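Local coordinates for ATP-dependent DNA helicase uvsW (Enterobacteria phage T4, PDB 1RIF), which couples ATP hydrolysis to the unwinding and branch migration of DNA in phage T4 recombination, repair and the reorganization of stalled replication forks, at residues A[5-18]-A[57-69]. The protein carries 1 engineered substitution. Numbering follows the deposited sequence.
Sequences VHFHDFSHVRIDCE and NRLLPFGLVGQIK
Arg58 stretches alongside strand 12-16 beyond the last rung of the ladder, with its guanidinium lying against the backbone that leads into helix 19-28. Just ahead of that reach, its own carbonyl O takes the amide of Ile15 (N to O, 2.8 Å). The chain runs nearly straight until a bend at chi3 (111°) turns the guanidinium so that Ile15 O sits at its edge; the bond from Arg58 NE to that oxygen is weak. NH2 goes on to the Glu18 carbonyl, though crowding near Cys17 leaves its exact place doubtful, and NH1 makes a salt bridge to Glu19.

Strands 12-16 and 59-61 run antiparallel, 144° between their directions. Val13 and Leu60 exchange both backbone bonds, each 2.8 Å from N to O. At the far end Phe62 N closes on Ser11 O (2.8 Å), approaching from above the carbonyl plane.

Over one face of the sheet, Leu59 lays CD2 across the His8 ring, 3.7 Å from its centroid, a CH-pi contact; the same methyl touches Arg14 CB. On the other face Val13 packs CG1 against Val65 CG2 (3.6 Å), while Ile15 and Ile68 meet tip to tip through their CD1 methyls. Phe62 offers a ring edge to Phe7 CE1 and one face to Val13 CG1.

The turn between strands 3-8 and 12-16 is braced by Asp9, whose OD1 accepts from Ser11 N (an Asx turn), from His12 N, which extends it to an Asx motif, and from the Ser11 hydroxyl; Ser11 OG also accepts from His12 ND1. These contacts add edge strand 59-61 to the hairpin of 3-8 and 12-16; strand 79-81, parallel to 3-8, completes the mixed four-stranded sheet of UvsW's N-terminal domain, apart from the helicase ATP site.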
loop_
_atom_site.group_PDB
_atom_site.type_symbol
_atom_site.label_atom_id
_atom_site.label_comp_id
_atom_site.label_asym_id
_atom_site.label_seq_id
_atom_site.Cartn_x
_atom_site.Cartn_y
_atom_site.Cartn_z
ATOM N N VAL A 5 -8.901 -20.021 -2.144
ATOM C CA VAL A 5 -8.619 -18.611 -2.373
ATOM C C VAL A 5 -7.820 -18.425 -3.665
ATOM O O VAL A 5 -6.666 -18.845 -3.774
ATOM C CB VAL A 5 -7.868 -18.009 -1.166
ATOM C CG1 VAL A 5 -7.640 -16.529 -1.372
ATOM C CG2 VAL A 5 -8.680 -18.236 0.098
ATOM N N HIS A 6 -8.456 -17.796 -4.646
ATOM C CA HIS A 6 -7.838 -17.570 -5.942
ATOM C C HIS A 6 -7.289 -16.174 -6.131
ATOM O O HIS A 6 -7.795 -15.200 -5.576
ATOM C CB HIS A 6 -8.836 -17.837 -7.072
ATOM C CG HIS A 6 -9.363 -19.235 -7.101
ATOM N ND1 HIS A 6 -10.468 -19.629 -6.375
ATOM C CD2 HIS A 6 -8.923 -20.340 -7.747
ATOM C CE1 HIS A 6 -10.684 -20.918 -6.574
ATOM N NE2 HIS A 6 -9.759 -21.373 -7.402
ATOM N N PHE A 7 -6.248 -16.086 -6.939
ATOM C CA PHE A 7 -5.647 -14.810 -7.238
ATOM C C PHE A 7 -6.680 -14.045 -8.088
ATOM O O PHE A 7 -7.433 -14.650 -8.855
ATOM C CB PHE A 7 -4.352 -15.032 -8.025
ATOM C CG PHE A 7 -3.570 -13.778 -8.276
ATOM C CD1 PHE A 7 -2.612 -13.345 -7.361
ATOM C CD2 PHE A 7 -3.806 -13.014 -9.417
ATOM C CE1 PHE A 7 -1.903 -12.172 -7.579
ATOM C CE2 PHE A 7 -3.101 -11.838 -9.641
ATOM C CZ PHE A 7 -2.146 -11.419 -8.718
ATOM N N HIS A 8 -6.716 -12.724 -7.930
ATOM C CA HIS A 8 -7.624 -11.837 -8.658
ATOM C C HIS A 8 -6.969 -10.452 -8.568
ATOM O O HIS A 8 -7.299 -9.659 -7.692
ATOM C CB HIS A 8 -8.997 -11.812 -7.971
ATOM C CG HIS A 8 -9.977 -10.881 -8.615
ATOM N ND1 HIS A 8 -10.737 -11.239 -9.708
ATOM C CD2 HIS A 8 -10.275 -9.585 -8.360
ATOM C CE1 HIS A 8 -11.456 -10.202 -10.099
ATOM N NE2 HIS A 8 -11.193 -9.186 -9.299
ATOM N N ASP A 9 -6.049 -10.159 -9.476
ATOM C CA ASP A 9 -5.285 -8.903 -9.465
ATOM C C ASP A 9 -4.636 -8.563 -8.110
ATOM O O ASP A 9 -4.806 -9.280 -7.119
ATOM C CB ASP A 9 -6.098 -7.705 -10.033
ATOM C CG ASP A 9 -7.183 -7.175 -9.094
ATOM O OD1 ASP A 9 -7.030 -7.220 -7.856
ATOM O OD2 ASP A 9 -8.192 -6.659 -9.622
ATOM N N PHE A 10 -3.870 -7.476 -8.068
ATOM C CA PHE A 10 -3.178 -7.112 -6.839
ATOM C C PHE A 10 -3.915 -6.265 -5.818
ATOM O O PHE A 10 -3.306 -5.786 -4.863
ATOM C CB PHE A 10 -1.830 -6.469 -7.175
ATOM C CG PHE A 10 -0.846 -7.436 -7.750
ATOM C CD1 PHE A 10 -0.640 -7.509 -9.119
ATOM C CD2 PHE A 10 -0.177 -8.332 -6.921
ATOM C CE1 PHE A 10 0.216 -8.463 -9.658
ATOM C CE2 PHE A 10 0.682 -9.295 -7.448
ATOM C CZ PHE A 10 0.878 -9.360 -8.820
ATOM N N SER A 11 -5.219 -6.081 -6.003
ATOM C CA SER A 11 -5.991 -5.314 -5.035
ATOM C C SER A 11 -6.766 -6.273 -4.127
ATOM O O SER A 11 -6.881 -6.037 -2.922
ATOM C CB SER A 11 -6.951 -4.344 -5.740
ATOM O OG SER A 11 -8.022 -5.018 -6.384
ATOM N N HIS A 12 -7.256 -7.375 -4.699
ATOM C CA HIS A 12 -8.042 -8.364 -3.952
ATOM C C HIS A 12 -7.789 -9.807 -4.356
ATOM O O HIS A 12 -7.163 -10.086 -5.367
ATOM C CB HIS A 12 -9.548 -8.135 -4.152
ATOM C CG HIS A 12 -10.041 -6.804 -3.680
ATOM N ND1 HIS A 12 -9.828 -5.637 -4.382
ATOM C CD2 HIS A 12 -10.748 -6.459 -2.580
ATOM C CE1 HIS A 12 -10.386 -4.630 -3.736
ATOM N NE2 HIS A 12 -10.952 -5.102 -2.639
ATOM N N VAL A 13 -8.300 -10.724 -3.544
ATOM C CA VAL A 13 -8.227 -12.149 -3.838
ATOM C C VAL A 13 -9.694 -12.566 -3.858
ATOM O O VAL A 13 -10.532 -11.886 -3.265
ATOM C CB VAL A 13 -7.479 -12.955 -2.749
ATOM C CG1 VAL A 13 -5.989 -12.674 -2.831
ATOM C CG2 VAL A 13 -8.021 -12.615 -1.369
ATOM N N ARG A 14 -10.017 -13.653 -4.550
ATOM C CA ARG A 14 -11.399 -14.110 -4.610
ATOM C C ARG A 14 -11.552 -15.364 -3.785
ATOM O O ARG A 14 -10.717 -16.261 -3.855
ATOM C CB ARG A 14 -11.819 -14.407 -6.049
ATOM C CG ARG A 14 -13.288 -14.767 -6.161
ATOM C CD ARG A 14 -13.697 -15.150 -7.568
ATOM N NE ARG A 14 -13.320 -16.519 -7.911
ATOM C CZ ARG A 14 -12.302 -16.841 -8.701
ATOM N NH1 ARG A 14 -11.544 -15.889 -9.236
ATOM N NH2 ARG A 14 -12.053 -18.117 -8.971
ATOM N N ILE A 15 -12.622 -15.435 -3.008
ATOM C CA ILE A 15 -12.860 -16.603 -2.171
ATOM C C ILE A 15 -14.022 -17.469 -2.657
ATOM O O ILE A 15 -15.105 -16.966 -2.948
ATOM C CB ILE A 15 -13.132 -16.195 -0.719
ATOM C CG1 ILE A 15 -12.027 -15.252 -0.230
ATOM C CG2 ILE A 15 -13.212 -17.446 0.158
ATOM C CD1 ILE A 15 -12.195 -14.780 1.198
ATOM N N ASP A 16 -13.771 -18.772 -2.739
ATOM C CA ASP A 16 -14.753 -19.765 -3.170
ATOM C C ASP A 16 -15.121 -20.605 -1.969
ATOM O O ASP A 16 -14.252 -21.186 -1.332
ATOM C CB ASP A 16 -14.155 -20.671 -4.242
ATOM C CG ASP A 16 -14.146 -20.027 -5.611
ATOM O OD1 ASP A 16 -13.824 -18.821 -5.710
ATOM O OD2 ASP A 16 -14.455 -20.736 -6.594
ATOM N N CYS A 17 -16.408 -20.677 -1.659
ATOM C CA CYS A 17 -16.869 -21.445 -0.509
ATOM C C CYS A 17 -18.388 -21.557 -0.530
ATOM O O CYS A 17 -19.040 -21.107 -1.471
ATOM C CB CYS A 17 -16.442 -20.751 0.780
ATOM S SG CYS A 17 -17.182 -19.111 0.957
ATOM N N GLU A 18 -18.946 -22.160 0.512
ATOM C CA GLU A 18 -20.394 -22.310 0.608
ATOM C C GLU A 18 -21.033 -20.954 0.880
ATOM O O GLU A 18 -20.334 -19.958 1.096
ATOM C CB GLU A 18 -20.765 -23.276 1.736
ATOM C CG GLU A 18 -21.296 -24.617 1.253
ATOM C CD GLU A 18 -20.269 -25.412 0.463
ATOM O OE1 GLU A 18 -19.224 -25.787 1.043
ATOM O OE2 GLU A 18 -20.511 -25.663 -0.737
ATOM N N ASN A 57 -19.156 -10.056 -3.976
ATOM C CA ASN A 57 -18.457 -10.581 -5.142
ATOM C C ASN A 57 -17.405 -11.559 -4.635
ATOM O O ASN A 57 -16.615 -12.092 -5.410
ATOM C CB ASN A 57 -17.782 -9.453 -5.920
ATOM C CG ASN A 57 -18.774 -8.579 -6.659
ATOM O OD1 ASN A 57 -19.340 -8.986 -7.676
ATOM N ND2 ASN A 57 -18.998 -7.369 -6.146
ATOM N N ARG A 58 -17.413 -11.794 -3.325
ATOM C CA ARG A 58 -16.472 -12.699 -2.680
ATOM C C ARG A 58 -15.018 -12.254 -2.907
ATOM O O ARG A 58 -14.109 -13.080 -3.005
ATOM C CB ARG A 58 -16.691 -14.134 -3.178
ATOM C CG ARG A 58 -18.062 -14.720 -2.814
ATOM C CD ARG A 58 -18.246 -16.130 -3.397
ATOM N NE ARG A 58 -18.259 -17.213 -2.400
ATOM C CZ ARG A 58 -19.330 -17.597 -1.700
ATOM N NH1 ARG A 58 -20.492 -16.985 -1.872
ATOM N NH2 ARG A 58 -19.245 -18.604 -0.843
ATOM N N LEU A 59 -14.815 -10.942 -2.987
ATOM C CA LEU A 59 -13.487 -10.370 -3.173
ATOM C C LEU A 59 -13.029 -9.800 -1.842
ATOM O O LEU A 59 -13.791 -9.123 -1.154
ATOM C CB LEU A 59 -13.513 -9.258 -4.217
ATOM C CG LEU A 59 -13.835 -9.667 -5.653
ATOM C CD1 LEU A 59 -13.849 -8.441 -6.540
ATOM C CD2 LEU A 59 -12.805 -10.664 -6.152
ATOM N N LEU A 60 -11.783 -10.078 -1.481
ATOM C CA LEU A 60 -11.218 -9.600 -0.225
ATOM C C LEU A 60 -9.924 -8.826 -0.487
ATOM O O LEU A 60 -9.084 -9.260 -1.279
ATOM C CB LEU A 60 -10.916 -10.788 0.680
ATOM C CG LEU A 60 -10.279 -10.456 2.023
ATOM C CD1 LEU A 60 -11.360 -10.101 3.026
ATOM C CD2 LEU A 60 -9.476 -11.643 2.499
ATOM N N PRO A 61 -9.750 -7.661 0.155
ATOM C CA PRO A 61 -8.491 -6.969 -0.127
ATOM C C PRO A 61 -7.286 -7.892 0.108
ATOM O O PRO A 61 -7.201 -8.587 1.126
ATOM C CB PRO A 61 -8.537 -5.741 0.797
ATOM C CG PRO A 61 -9.674 -5.997 1.737
ATOM C CD PRO A 61 -10.648 -6.821 0.959
ATOM N N PHE A 62 -6.381 -7.901 -0.870
ATOM C CA PHE A 62 -5.180 -8.738 -0.865
ATOM C C PHE A 62 -4.469 -8.804 0.483
ATOM O O PHE A 62 -4.221 -9.889 1.009
ATOM C CB PHE A 62 -4.211 -8.222 -1.931
ATOM C CG PHE A 62 -3.251 -9.254 -2.446
ATOM C CD1 PHE A 62 -3.284 -9.636 -3.782
ATOM C CD2 PHE A 62 -2.288 -9.814 -1.617
ATOM C CE1 PHE A 62 -2.365 -10.559 -4.286
ATOM C CE2 PHE A 62 -1.360 -10.741 -2.110
ATOM C CZ PHE A 62 -1.402 -11.109 -3.446
ATOM N N GLY A 63 -4.152 -7.636 1.037
ATOM C CA GLY A 63 -3.457 -7.562 2.308
ATOM C C GLY A 63 -4.002 -8.364 3.474
ATOM O O GLY A 63 -3.272 -8.614 4.429
ATOM N N LEU A 64 -5.266 -8.779 3.405
ATOM C CA LEU A 64 -5.895 -9.535 4.492
ATOM C C LEU A 64 -5.892 -11.063 4.348
ATOM O O LEU A 64 -6.435 -11.775 5.197
ATOM C CB LEU A 64 -7.337 -9.044 4.681
ATOM C CG LEU A 64 -7.528 -7.669 5.327
ATOM C CD1 LEU A 64 -8.923 -7.149 5.041
ATOM C CD2 LEU A 64 -7.276 -7.777 6.823
ATOM N N VAL A 65 -5.280 -11.570 3.286
ATOM C CA VAL A 65 -5.235 -13.010 3.069
ATOM C C VAL A 65 -4.727 -13.749 4.306
ATOM O O VAL A 65 -5.293 -14.764 4.711
ATOM C CB VAL A 65 -4.328 -13.357 1.866
ATOM C CG1 VAL A 65 -4.296 -14.857 1.646
ATOM C CG2 VAL A 65 -4.839 -12.670 0.622
ATOM N N GLY A 66 -3.661 -13.232 4.908
ATOM C CA GLY A 66 -3.087 -13.867 6.078
ATOM C C GLY A 66 -4.027 -14.069 7.251
ATOM O O GLY A 66 -3.855 -15.006 8.036
ATOM N N GLN A 67 -5.015 -13.187 7.372
ATOM C CA GLN A 67 -5.997 -13.241 8.453
ATOM C C GLN A 67 -7.016 -14.365 8.292
ATOM O O GLN A 67 -7.668 -14.750 9.258
ATOM C CB GLN A 67 -6.756 -11.922 8.518
ATOM C CG GLN A 67 -5.869 -10.712 8.618
ATOM C CD GLN A 67 -5.302 -10.537 10.001
ATOM O OE1 GLN A 67 -4.597 -11.411 10.514
ATOM N NE2 GLN A 67 -5.611 -9.403 10.624
ATOM N N ILE A 68 -7.165 -14.878 7.075
ATOM C CA ILE A 68 -8.130 -15.938 6.830
ATOM C C ILE A 68 -7.767 -17.198 7.610
ATOM O O ILE A 68 -8.632 -18.021 7.910
ATOM C CB ILE A 68 -8.233 -16.271 5.322
ATOM C CG1 ILE A 68 -8.680 -15.037 4.542
ATOM C CG2 ILE A 68 -9.264 -17.370 5.097
ATOM C CD1 ILE A 68 -8.672 -15.236 3.040
ATOM N N LYS A 69 -6.490 -17.342 7.950
ATOM C CA LYS A 69 -6.046 -18.508 8.706
ATOM C C LYS A 69 -6.641 -18.472 10.117
ATOM O O LYS A 69 -6.911 -19.514 10.706
ATOM C CB LYS A 69 -4.516 -18.556 8.771
ATOM C CG LYS A 69 -3.974 -19.836 9.397
ATOM C CD LYS A 69 -4.378 -21.075 8.596
ATOM C CE LYS A 69 -4.236 -22.356 9.416
ATOM N NZ LYS A 69 -2.882 -22.488 10.020
#